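Local coordinates for protein peptidoglycan glycosyltransferase (Burkholderia ambifaria, PDB 5UY7) that belongs by family to the penicillin-binding proteins, its modelled part having the transpeptidase-domain fold of the beta-lactamase clan, an antiparallel sheet flanked by helices, at residues A213-F218 / V239-Y244; V277-D282 / M334-E339; T346-G351 / A394-A399; E439-V442 / G446-P449; P454-G459 / D522-L527. All coordinates share one frame; numbering follows the deposited sequence.

Contact 1. Residues A213-F218 / V239-Y244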
# COMPACT_ATOMS: atom_id res chain seq x y z
N ALA A 213 -8.61 19.72 0.14
CA ALA A 213 -8.37 20.32 -1.17
C ALA A 213 -8.60 19.31 -2.29
O ALA A 213 -9.17 19.66 -3.34
CB ALA A 213 -6.96 20.90 -1.24
N ALA A 214 -8.18 18.06 -2.09
CA ALA A 214 -8.34 17.04 -3.13
C ALA A 214 -9.80 16.64 -3.29
O ALA A 214 -10.28 16.48 -4.42
CB ALA A 214 -7.49 15.82 -2.79
N VAL A 215 -10.52 16.45 -2.19
CA VAL A 215 -11.93 16.10 -2.29
C VAL A 215 -12.69 17.19 -3.03
O VAL A 215 -13.55 16.91 -3.88
CB VAL A 215 -12.51 15.84 -0.88
CG1 VAL A 215 -14.04 15.77 -0.93
CG2 VAL A 215 -11.94 14.55 -0.30
N GLU A 216 -12.34 18.45 -2.78
CA GLU A 216 -12.98 19.55 -3.48
C GLU A 216 -12.55 19.61 -4.95
O GLU A 216 -13.39 19.84 -5.83
CB GLU A 216 -12.65 20.87 -2.78
CG GLU A 216 -13.22 20.95 -1.38
CD GLU A 216 -12.74 22.16 -0.61
OE1 GLU A 216 -11.83 22.87 -1.11
OE2 GLU A 216 -13.28 22.41 0.49
N LYS A 217 -11.26 19.43 -5.22
CA LYS A 217 -10.77 19.56 -6.59
C LYS A 217 -11.41 18.52 -7.51
O LYS A 217 -11.74 18.82 -8.66
CB LYS A 217 -9.25 19.41 -6.62
CG LYS A 217 -8.64 19.53 -8.01
CD LYS A 217 -7.22 18.99 -8.01
CE LYS A 217 -6.57 19.12 -9.37
NZ LYS A 217 -6.38 20.54 -9.74
N PHE A 218 -11.58 17.30 -7.02
CA PHE A 218 -12.10 16.21 -7.82
C PHE A 218 -13.58 15.97 -7.58
O PHE A 218 -14.12 14.98 -8.07
CB PHE A 218 -11.29 14.94 -7.56
CG PHE A 218 -9.86 15.06 -7.95
CD1 PHE A 218 -9.50 15.15 -9.29
CD2 PHE A 218 -8.86 15.13 -6.99
CE1 PHE A 218 -8.18 15.27 -9.66
CE2 PHE A 218 -7.54 15.25 -7.36
CZ PHE A 218 -7.20 15.33 -8.70
N VAL A 239 -7.67 11.17 9.25
CA VAL A 239 -8.63 12.17 8.78
C VAL A 239 -9.65 11.52 7.86
O VAL A 239 -9.27 10.83 6.90
CB VAL A 239 -7.94 13.34 8.06
CG1 VAL A 239 -9.00 14.36 7.59
CG2 VAL A 239 -6.95 14.01 8.97
N ASN A 240 -10.93 11.75 8.13
CA ASN A 240 -12.01 11.50 7.18
C ASN A 240 -12.55 12.84 6.73
O ASN A 240 -12.81 13.71 7.57
CB ASN A 240 -13.13 10.68 7.82
CG ASN A 240 -12.68 9.29 8.21
OD1 ASN A 240 -12.60 8.41 7.36
ND2 ASN A 240 -12.39 9.09 9.49
N TYR A 241 -12.72 13.01 5.42
CA TYR A 241 -13.35 14.22 4.89
C TYR A 241 -14.43 13.85 3.88
O TYR A 241 -14.11 13.23 2.84
CB TYR A 241 -12.32 15.16 4.25
CG TYR A 241 -12.94 16.52 4.05
CD1 TYR A 241 -12.98 17.44 5.09
CD2 TYR A 241 -13.55 16.86 2.85
CE1 TYR A 241 -13.57 18.68 4.94
CE2 TYR A 241 -14.15 18.09 2.69
CZ TYR A 241 -14.15 19.00 3.73
OH TYR A 241 -14.75 20.22 3.57
N PRO A 242 -15.70 14.22 4.11
CA PRO A 242 -16.16 14.91 5.32
C PRO A 242 -16.22 13.98 6.54
O PRO A 242 -16.00 12.78 6.41
CB PRO A 242 -17.57 15.40 4.94
CG PRO A 242 -17.71 15.16 3.47
CD PRO A 242 -16.78 14.04 3.13
N THR A 243 -16.53 14.54 7.71
CA THR A 243 -16.59 13.72 8.92
C THR A 243 -17.87 12.90 9.02
O THR A 243 -17.88 11.90 9.74
CB THR A 243 -16.47 14.61 10.15
OG1 THR A 243 -17.52 15.59 10.11
CG2 THR A 243 -15.13 15.32 10.19
N TYR A 244 -18.94 13.30 8.34
CA TYR A 244 -20.21 12.59 8.43
C TYR A 244 -20.34 11.56 7.30
O TYR A 244 -19.79 11.74 6.22
CB TYR A 244 -21.39 13.57 8.39
CG TYR A 244 -21.36 14.51 7.21
CD1 TYR A 244 -20.73 15.74 7.29
CD2 TYR A 244 -21.97 14.17 6.00
CE1 TYR A 244 -20.69 16.61 6.21
CE2 TYR A 244 -21.94 15.03 4.92
CZ TYR A 244 -21.30 16.24 5.03
OH TYR A 244 -21.26 17.10 3.96
O HOH W 1 -15.53 21.23 1.35
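Y241, at the end of strand 235-241, reaches across to V215 and E216 on the last turns of helix 201-217. The link is light: together the two segments bury 135 Å², most of it on V215 and Y241, with a smaller share on E216. From CB, the Y241 side chain starts toward the helix, and CG anti to the backbone N (chi1 -165°) brings the CD2 edge to V215. CD2 is the ring carbon that meets the helix. It lies 4.0 Å from V215 CG1 and equally far from V215 CB, and the CG1 methyl meets the ring at its edge, near the ring plane, not over a face. The other V215 methyl, CG2, sits 4.0 Å from the backbone O of Y241. At the tip, Y241 OH is 2.6 Å from a water, which also lies in the ring plane. That water donates to E216 OE2 over 2.7 Å, whereas Y241 OH and E216 OE2 are themselves 4.1 Å apart. The carboxylate and ring planes stand 76° apart, and OE2 also forms a salt bridge with K212, one turn back on the same helix. The contact is therefore apolar near the backbone and polar at the rim: a methyl-to-edge touch joins strand and helix, and the phenol reaches the E216 carboxylate through solvent, at a group whose charge K212 probably balances.

Contact 2. Residues V277-D282 / M334-E339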
# COMPACT_ATOMS: atom_id res chain seq x y z
N VAL A 277 5.15 -9.87 -4.43
CA VAL A 277 6.58 -9.92 -4.71
C VAL A 277 7.36 -10.14 -3.43
O VAL A 277 8.29 -10.96 -3.40
CB VAL A 277 7.01 -8.64 -5.45
CG1 VAL A 277 8.52 -8.49 -5.43
CG2 VAL A 277 6.48 -8.66 -6.87
N SER A 278 7.00 -9.44 -2.35
CA SER A 278 7.69 -9.63 -1.07
C SER A 278 7.71 -11.10 -0.67
O SER A 278 8.75 -11.64 -0.27
CB SER A 278 7.03 -8.81 0.03
OG SER A 278 7.22 -7.42 -0.16
N LEU A 279 6.56 -11.77 -0.75
CA LEU A 279 6.50 -13.15 -0.30
C LEU A 279 7.35 -14.06 -1.18
O LEU A 279 8.07 -14.92 -0.68
CB LEU A 279 5.05 -13.64 -0.26
CG LEU A 279 4.88 -15.06 0.28
CD1 LEU A 279 5.37 -15.18 1.72
CD2 LEU A 279 3.41 -15.47 0.16
N ALA A 280 7.29 -13.89 -2.51
CA ALA A 280 8.08 -14.74 -3.39
C ALA A 280 9.58 -14.53 -3.17
O ALA A 280 10.36 -15.49 -3.23
CB ALA A 280 7.71 -14.47 -4.85
N LEU A 281 10.00 -13.29 -2.91
CA LEU A 281 11.39 -13.06 -2.52
C LEU A 281 11.71 -13.76 -1.20
O LEU A 281 12.75 -14.43 -1.07
CB LEU A 281 11.66 -11.55 -2.38
CG LEU A 281 11.57 -10.76 -3.68
CD1 LEU A 281 11.59 -9.26 -3.37
CD2 LEU A 281 12.75 -11.13 -4.58
N ASP A 282 10.84 -13.60 -0.20
CA ASP A 282 11.10 -14.13 1.13
C ASP A 282 11.17 -15.65 1.11
O ASP A 282 11.95 -16.25 1.87
CB ASP A 282 10.01 -13.65 2.09
CG ASP A 282 10.56 -13.27 3.45
OD1 ASP A 282 11.58 -12.54 3.50
OD2 ASP A 282 9.97 -13.70 4.46
N MET A 334 2.13 -17.74 -9.01
CA MET A 334 2.01 -19.16 -9.32
C MET A 334 3.22 -19.98 -8.85
O MET A 334 3.14 -21.21 -8.88
CB MET A 334 1.79 -19.35 -10.82
CG MET A 334 0.44 -18.81 -11.31
SD MET A 334 -0.99 -19.63 -10.57
CE MET A 334 -1.51 -18.43 -9.36
N THR A 335 4.30 -19.33 -8.41
CA THR A 335 5.40 -20.03 -7.77
C THR A 335 5.11 -20.36 -6.31
O THR A 335 5.95 -20.98 -5.66
CB THR A 335 6.70 -19.22 -7.84
OG1 THR A 335 6.63 -18.10 -6.95
CG2 THR A 335 6.96 -18.71 -9.26
N MET A 336 3.94 -19.96 -5.79
CA MET A 336 3.63 -20.14 -4.38
C MET A 336 2.32 -20.90 -4.23
O MET A 336 1.54 -21.04 -5.17
CB MET A 336 3.57 -18.78 -3.67
CG MET A 336 4.91 -18.06 -3.76
SD MET A 336 4.87 -16.44 -3.00
CE MET A 336 3.94 -15.52 -4.22
N ARG A 337 2.12 -21.45 -3.03
CA ARG A 337 0.93 -22.23 -2.70
C ARG A 337 -0.11 -21.32 -2.05
O ARG A 337 0.24 -20.33 -1.41
CB ARG A 337 1.28 -23.36 -1.73
N PRO A 338 -1.39 -21.66 -2.20
CA PRO A 338 -2.44 -20.89 -1.51
C PRO A 338 -2.19 -20.73 -0.02
O PRO A 338 -2.33 -19.62 0.52
CB PRO A 338 -3.70 -21.71 -1.79
CG PRO A 338 -3.43 -22.33 -3.11
CD PRO A 338 -1.96 -22.65 -3.13
N GLU A 339 -1.80 -21.81 0.67
CA GLU A 339 -1.54 -21.72 2.10
C GLU A 339 -0.44 -20.71 2.40
O GLU A 339 -0.52 -19.97 3.39
CB GLU A 339 -1.18 -23.10 2.66
CG GLU A 339 -0.98 -23.09 4.16
CD GLU A 339 -0.74 -24.48 4.72
OE1 GLU A 339 -0.42 -25.39 3.92
OE2 GLU A 339 -0.87 -24.65 5.95
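Helix 273-282, which begins at the lysine of a probable SxxK motif, turns L279 toward M336 and sets the A280 methyl alongside it, M336 lying in the linker that leads into helix 338-347. The sulfur of M336 does most of the touching. SD lies 3.6 Å from L279 CG and 3.9 Å from A280 CB, so it rests between two successive residues of the helix. It also comes within 3.5 Å of A280 N, which places it against the helix backbone itself. Beyond SD the chain bends (chi3 -74°), and the terminal CE is laid beside the alanine methyl, 4.0 Å from A280 CB. In the penicillin-binding fold this joins the helix of the SxxK motif to the helical region on its flank: R337 is the N-cap of helix 338-347, and E340 of the first turn accepts a hydrogen bond from R337 N. M341 and M344 of that same helix also touch L279, so three methionines pack on the leucine. At the rim, T335 OG1 stands 4.3 Å from A280 CB, a loose touch, its hydroxyl being hydrogen-bonded to I332 O.

Contact 3. Residues T346-G351 / A394-A399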
# COMPACT_ATOMS: atom_id res chain seq x y z
N THR A 346 -2.54 -13.11 6.29
CA THR A 346 -2.93 -13.09 7.70
C THR A 346 -1.86 -12.42 8.55
O THR A 346 -2.17 -11.72 9.52
CB THR A 346 -3.21 -14.51 8.16
OG1 THR A 346 -4.35 -15.00 7.46
CG2 THR A 346 -3.49 -14.55 9.66
N SER A 347 -0.58 -12.61 8.19
CA SER A 347 0.48 -12.01 8.98
C SER A 347 0.47 -10.49 8.88
O SER A 347 0.82 -9.81 9.85
CB SER A 347 1.85 -12.58 8.58
OG SER A 347 2.29 -12.05 7.35
N ILE A 348 0.02 -9.93 7.75
CA ILE A 348 -0.06 -8.47 7.62
C ILE A 348 -1.44 -7.98 8.08
O ILE A 348 -1.81 -6.83 7.84
CB ILE A 348 0.25 -7.98 6.19
CG1 ILE A 348 -0.66 -8.64 5.15
CG2 ILE A 348 1.72 -8.23 5.86
CD1 ILE A 348 -0.61 -7.99 3.77
N GLY A 349 -2.19 -8.85 8.74
CA GLY A 349 -3.40 -8.44 9.43
C GLY A 349 -4.67 -8.39 8.60
O GLY A 349 -5.68 -7.86 9.08
N LEU A 350 -4.66 -8.93 7.38
CA LEU A 350 -5.87 -8.90 6.57
C LEU A 350 -6.86 -9.93 7.07
O LEU A 350 -6.49 -10.96 7.64
CB LEU A 350 -5.54 -9.14 5.10
CG LEU A 350 -4.49 -8.20 4.51
CD1 LEU A 350 -4.47 -8.35 3.00
CD2 LEU A 350 -4.80 -6.76 4.90
N GLY A 351 -8.15 -9.65 6.86
CA GLY A 351 -9.21 -10.53 7.33
C GLY A 351 -9.47 -10.47 8.82
O GLY A 351 -10.27 -11.26 9.32
N ALA A 394 -2.51 0.64 5.51
CA ALA A 394 -1.47 1.45 6.12
C ALA A 394 -0.63 0.61 7.07
O ALA A 394 0.60 0.66 7.03
CB ALA A 394 -2.09 2.65 6.85
N ARG A 395 -1.29 -0.20 7.91
CA ARG A 395 -0.56 -1.06 8.84
C ARG A 395 0.29 -2.07 8.09
O ARG A 395 1.47 -2.29 8.43
CB ARG A 395 -1.54 -1.76 9.78
CG ARG A 395 -0.89 -2.78 10.70
CD ARG A 395 -1.91 -3.40 11.65
NE ARG A 395 -3.02 -4.02 10.92
CZ ARG A 395 -4.11 -4.52 11.50
NH1 ARG A 395 -4.24 -4.50 12.82
NH2 ARG A 395 -5.06 -5.06 10.75
N ALA A 396 -0.28 -2.70 7.06
CA ALA A 396 0.48 -3.69 6.28
C ALA A 396 1.74 -3.08 5.69
O ALA A 396 2.80 -3.72 5.68
CB ALA A 396 -0.41 -4.28 5.18
N TYR A 397 1.67 -1.83 5.19
CA TYR A 397 2.86 -1.24 4.58
C TYR A 397 3.95 -0.93 5.60
O TYR A 397 5.11 -0.78 5.21
CB TYR A 397 2.48 0.02 3.77
CG TYR A 397 2.24 -0.32 2.30
CD1 TYR A 397 1.12 -1.05 1.91
CD2 TYR A 397 3.16 0.06 1.32
CE1 TYR A 397 0.92 -1.39 0.57
CE2 TYR A 397 2.95 -0.27 -0.02
CZ TYR A 397 1.83 -0.99 -0.38
OH TYR A 397 1.64 -1.33 -1.71
N THR A 398 3.61 -0.86 6.90
CA THR A 398 4.69 -0.69 7.88
C THR A 398 5.60 -1.90 7.89
O THR A 398 6.76 -1.77 8.25
CB THR A 398 4.17 -0.42 9.31
OG1 THR A 398 3.50 -1.58 9.83
CG2 THR A 398 3.24 0.82 9.33
N ALA A 399 5.11 -3.08 7.47
CA ALA A 399 5.98 -4.24 7.42
C ALA A 399 7.09 -4.04 6.39
O ALA A 399 8.23 -4.45 6.61
CB ALA A 399 5.18 -5.50 7.09
O HOH W 2 -3.36 -4.80 8.41
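I348 and A396 bring their CA atoms within 5.0 Å of each other, an unusually near approach of two backbones that the small A396 side chain permits. The spot is the C-terminal end of helix 338-347, closed by a Schellman motif: G349 is its C-prime residue with positive phi (86°), G349 N bonds T346 O, and L350 N bonds Y345 O. The turn lies against helix 390-401, whose A396 CB points at it and meets I348 CB at 3.9 Å. I348 CG1 stands between its backbone N and carbonyl carbon (chi1 56°), a placement that carries CD1 to 4.0 Å from A396 CB as well. F275 of helix 273-282 packs on both I348 and A396, so three helices converge here. On the polar side, R395 bends at chi3 to bring its guanidinium beside the turn. Its NH2 is 3.3 Å from G349 O, but the angle is too poor for a hydrogen bond. The connection runs instead through a water that donates to I348 O over 2.6 Å and accepts from R395 NE over 2.7 Å, lying in the guanidinium plane. The bridge is described for one of two R395 conformers and is correspondingly less certain than the apolar packing. The arginine's own carbonyl is gripped twice by T398, from T398 N and from its hydroxyl: T398 OG1 donates to R395 O over 2.6 Å, in the carbonyl plane, with a C=O...donor angle of 148°.

Contact 4. Residues E439-V442 / G446-P449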
# COMPACT_ATOMS: atom_id res chain seq x y z
N GLU A 439 10.46 2.65 -4.96
CA GLU A 439 10.95 3.92 -5.48
C GLU A 439 10.79 4.01 -6.99
O GLU A 439 10.57 5.11 -7.53
CB GLU A 439 12.43 4.12 -5.14
CG GLU A 439 12.73 4.32 -3.68
CD GLU A 439 14.17 4.77 -3.46
OE1 GLU A 439 14.55 5.85 -3.96
OE2 GLU A 439 14.92 4.01 -2.81
N THR A 440 10.93 2.88 -7.71
CA THR A 440 10.84 2.95 -9.16
C THR A 440 9.43 3.28 -9.63
O THR A 440 9.26 3.73 -10.77
CB THR A 440 11.31 1.65 -9.83
OG1 THR A 440 10.35 0.60 -9.63
CG2 THR A 440 12.68 1.22 -9.29
N VAL A 441 8.43 3.10 -8.77
CA VAL A 441 7.04 3.35 -9.13
C VAL A 441 6.82 4.82 -9.45
O VAL A 441 6.02 5.17 -10.33
CB VAL A 441 6.11 2.88 -8.00
CG1 VAL A 441 4.67 3.32 -8.27
CG2 VAL A 441 6.20 1.36 -7.81
N VAL A 442 7.50 5.72 -8.73
CA VAL A 442 7.27 7.15 -8.88
C VAL A 442 8.34 7.83 -9.72
O VAL A 442 8.20 9.03 -10.03
CB VAL A 442 7.16 7.84 -7.50
CG1 VAL A 442 6.10 7.17 -6.65
CG2 VAL A 442 8.52 7.85 -6.80
N GLY A 446 8.16 4.37 -14.15
CA GLY A 446 7.13 3.82 -13.29
C GLY A 446 5.76 4.38 -13.64
O GLY A 446 5.64 5.29 -14.45
N THR A 447 4.73 3.83 -13.00
CA THR A 447 3.37 4.15 -13.41
C THR A 447 2.71 5.25 -12.58
O THR A 447 1.60 5.67 -12.93
CB THR A 447 2.48 2.90 -13.37
OG1 THR A 447 2.49 2.36 -12.05
CG2 THR A 447 2.97 1.86 -14.37
N SER A 448 3.36 5.74 -11.52
CA SER A 448 2.76 6.73 -10.63
C SER A 448 3.69 7.92 -10.41
O SER A 448 4.03 8.25 -9.28
CB SER A 448 2.38 6.08 -9.30
OG SER A 448 1.43 5.05 -9.51
N PRO A 449 4.09 8.61 -11.48
CA PRO A 449 5.01 9.74 -11.30
C PRO A 449 4.38 10.90 -10.53
O PRO A 449 5.12 11.71 -9.95
CB PRO A 449 5.35 10.14 -12.74
CG PRO A 449 4.15 9.75 -13.52
CD PRO A 449 3.66 8.47 -12.89
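V441, S448 and V442 have the most surface buried where the chain leaves helix 428-442 and doubles back. The central bond is from S448 N to V441 O, 3.0 Å long with an N-H...O angle of 159°, the donor tilted 23° from the carbonyl plane. Beside the bond the side chains touch: V441 CG1, anti to its backbone N (chi1 172°), meets S448 CB at 3.7 Å. V442 lies against the serine's carbonyl, with S448 O 3.5 Å from V442 CG1 and 3.4 Å from V442 CA, the latter a CA-H...O contact. Similar contacts extend the closure in both directions, from G446 CA to T440 O at 3.3 Å and from P449 CA to V442 O at 3.5 Å. In this compact reversal, carbonyls of the weakly bonded helix end meet N-H and C-H groups of the returning chain, while V442 CA-H points the other way, to S448 O. Around it, V441 packs on I321 of helix 317-323, V442 on V458, and T447 on S324 of the probable SxxK site. S448 OG makes a weak hydrogen bond to S462 OG, so the reversal lies between helix 317-323 and strand 459-466.

Contact 5. Residues P454-G459 / D522-L527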
# COMPACT_ATOMS: atom_id res chain seq x y z
N PRO A 454 9.06 16.15 -4.61
CA PRO A 454 10.28 16.90 -4.89
C PRO A 454 11.16 17.02 -3.66
O PRO A 454 10.71 17.43 -2.58
CB PRO A 454 9.75 18.27 -5.35
CG PRO A 454 8.39 17.95 -5.92
CD PRO A 454 7.84 16.86 -5.05
N GLY A 455 12.43 16.63 -3.81
CA GLY A 455 13.40 16.71 -2.74
C GLY A 455 13.57 15.46 -1.90
O GLY A 455 14.50 15.41 -1.09
N TYR A 456 12.70 14.47 -2.05
CA TYR A 456 12.74 13.30 -1.17
C TYR A 456 12.58 12.02 -1.97
O TYR A 456 11.69 11.92 -2.81
CB TYR A 456 11.63 13.36 -0.11
CG TYR A 456 11.82 14.50 0.85
CD1 TYR A 456 12.62 14.34 1.98
CD2 TYR A 456 11.22 15.73 0.63
CE1 TYR A 456 12.80 15.37 2.86
CE2 TYR A 456 11.41 16.79 1.51
CZ TYR A 456 12.20 16.60 2.63
OH TYR A 456 12.38 17.63 3.52
N ARG A 457 13.42 11.03 -1.67
CA ARG A 457 13.17 9.69 -2.16
C ARG A 457 11.96 9.10 -1.45
O ARG A 457 11.94 9.03 -0.22
CB ARG A 457 14.39 8.82 -1.94
CG ARG A 457 15.59 9.27 -2.76
CD ARG A 457 16.85 8.55 -2.33
NE ARG A 457 16.67 7.10 -2.36
CZ ARG A 457 17.58 6.25 -1.90
NH1 ARG A 457 18.72 6.70 -1.39
NH2 ARG A 457 17.35 4.94 -1.95
N VAL A 458 10.97 8.66 -2.23
CA VAL A 458 9.76 8.05 -1.69
C VAL A 458 9.40 6.84 -2.55
O VAL A 458 9.96 6.63 -3.62
CB VAL A 458 8.56 9.03 -1.63
CG1 VAL A 458 8.93 10.30 -0.87
CG2 VAL A 458 8.05 9.33 -3.05
N GLY A 459 8.46 6.04 -2.06
CA GLY A 459 7.94 4.95 -2.87
C GLY A 459 6.60 4.52 -2.34
O GLY A 459 6.26 4.77 -1.18
N ASP A 522 4.86 17.54 2.85
CA ASP A 522 4.57 18.52 3.89
C ASP A 522 4.99 17.99 5.25
O ASP A 522 5.49 18.75 6.09
CB ASP A 522 3.09 18.88 3.91
CG ASP A 522 2.66 19.75 2.74
OD1 ASP A 522 3.51 20.19 1.94
OD2 ASP A 522 1.44 20.01 2.64
N THR A 523 4.78 16.69 5.48
CA THR A 523 5.15 16.09 6.76
C THR A 523 6.67 16.02 6.91
O THR A 523 7.19 16.35 7.98
CB THR A 523 4.53 14.69 6.90
OG1 THR A 523 3.10 14.83 6.86
CG2 THR A 523 4.93 14.04 8.22
N MET A 524 7.39 15.59 5.87
CA MET A 524 8.85 15.65 5.91
C MET A 524 9.34 17.04 6.29
O MET A 524 10.21 17.18 7.16
CB MET A 524 9.45 15.27 4.55
CG MET A 524 9.15 13.90 4.03
SD MET A 524 10.12 12.63 4.82
CE MET A 524 8.98 12.14 6.12
N ARG A 525 8.83 18.07 5.62
CA ARG A 525 9.29 19.42 5.92
C ARG A 525 8.97 19.80 7.36
O ARG A 525 9.81 20.39 8.04
CB ARG A 525 8.67 20.42 4.94
CG ARG A 525 9.31 20.42 3.56
CD ARG A 525 8.68 21.49 2.65
NE ARG A 525 7.38 21.06 2.15
CZ ARG A 525 7.23 20.19 1.15
NH1 ARG A 525 8.30 19.68 0.57
NH2 ARG A 525 6.02 19.84 0.75
N ALA A 526 7.77 19.46 7.83
CA ALA A 526 7.38 19.87 9.18
C ALA A 526 8.24 19.18 10.24
O ALA A 526 8.46 19.75 11.32
CB ALA A 526 5.90 19.58 9.41
N LEU A 527 8.73 17.99 9.94
CA LEU A 527 9.58 17.22 10.85
C LEU A 527 11.06 17.48 10.66
O LEU A 527 11.88 16.80 11.29
CB LEU A 527 9.31 15.73 10.67
CG LEU A 527 7.89 15.32 11.03
CD1 LEU A 527 7.70 13.83 10.79
CD2 LEU A 527 7.56 15.69 12.48
O HOH W 3 8.21 18.30 -1.93
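Y456 receives M524 and R525 from the last turns of helix 509-526, and D522, one turn earlier, helps set the arginine. D522 OD1 accepts from R525 NH2 over 2.8 Å, at 156° and through its anti lone pair, nearly in the guanidinium plane; D522 OD2 is bonded to N210 of helix 201-217. T523 packs instead on I203 and I206 of that helix and on I492 of strand 492-499. M524 then carries the apolar contact. Its CB lies over one face of the Y456 ring, 3.8 Å from the ring centroid and 19° off the ring normal, a CH-pi contact, with Y456 CZ the nearest atom at 3.6 Å from M524 CB. Bends at chi2 and chi3 fold the chain beyond CB so that SD stays 4.7 Å from the centroid of the Y456 ring in an oblique Met-aromatic contact. R525 follows at the rim: its CG is 4.1 Å from Y456 OH, and NH1 lies at the ring edge, near the plane. A water 2.9 Å from R525 NH1 accepts from it and donates to P454 O over 2.7 Å. The helix ends at A526, and Y456 OH bonds V529 O of the tail beyond. Chemically, the loop is joined to the helix by dispersion over a ring face at its buried centre, while at the rim an arginine salt-bridged to D522, which would steady its guanidinium, adds a polar tie through water.

The five contacts are spread along one penicillin-binding domain. Contacts 1 and 2 mark opposite sides of the chain's centre, their own centres 37 Å apart. Contacts 2 and 3 share helix 338-347, one near its start and one at its end, with centres 16 Å apart; contact 2 uses helix 273-282 and contact 3 meets it through F275. Contacts 4 and 5 touch directly, through a 2.7 Å salt bridge from E439 OE2 to R457 NH2. In contact 4, T447 touches S324 of the probable SxxK site, and its side chain is about 5 Å from a sulfate probably from the crystallisation liquor. Contacts 1 and 5, nearest atoms about 9 Å apart, involve the adjoining helices 201-217 and 509-526.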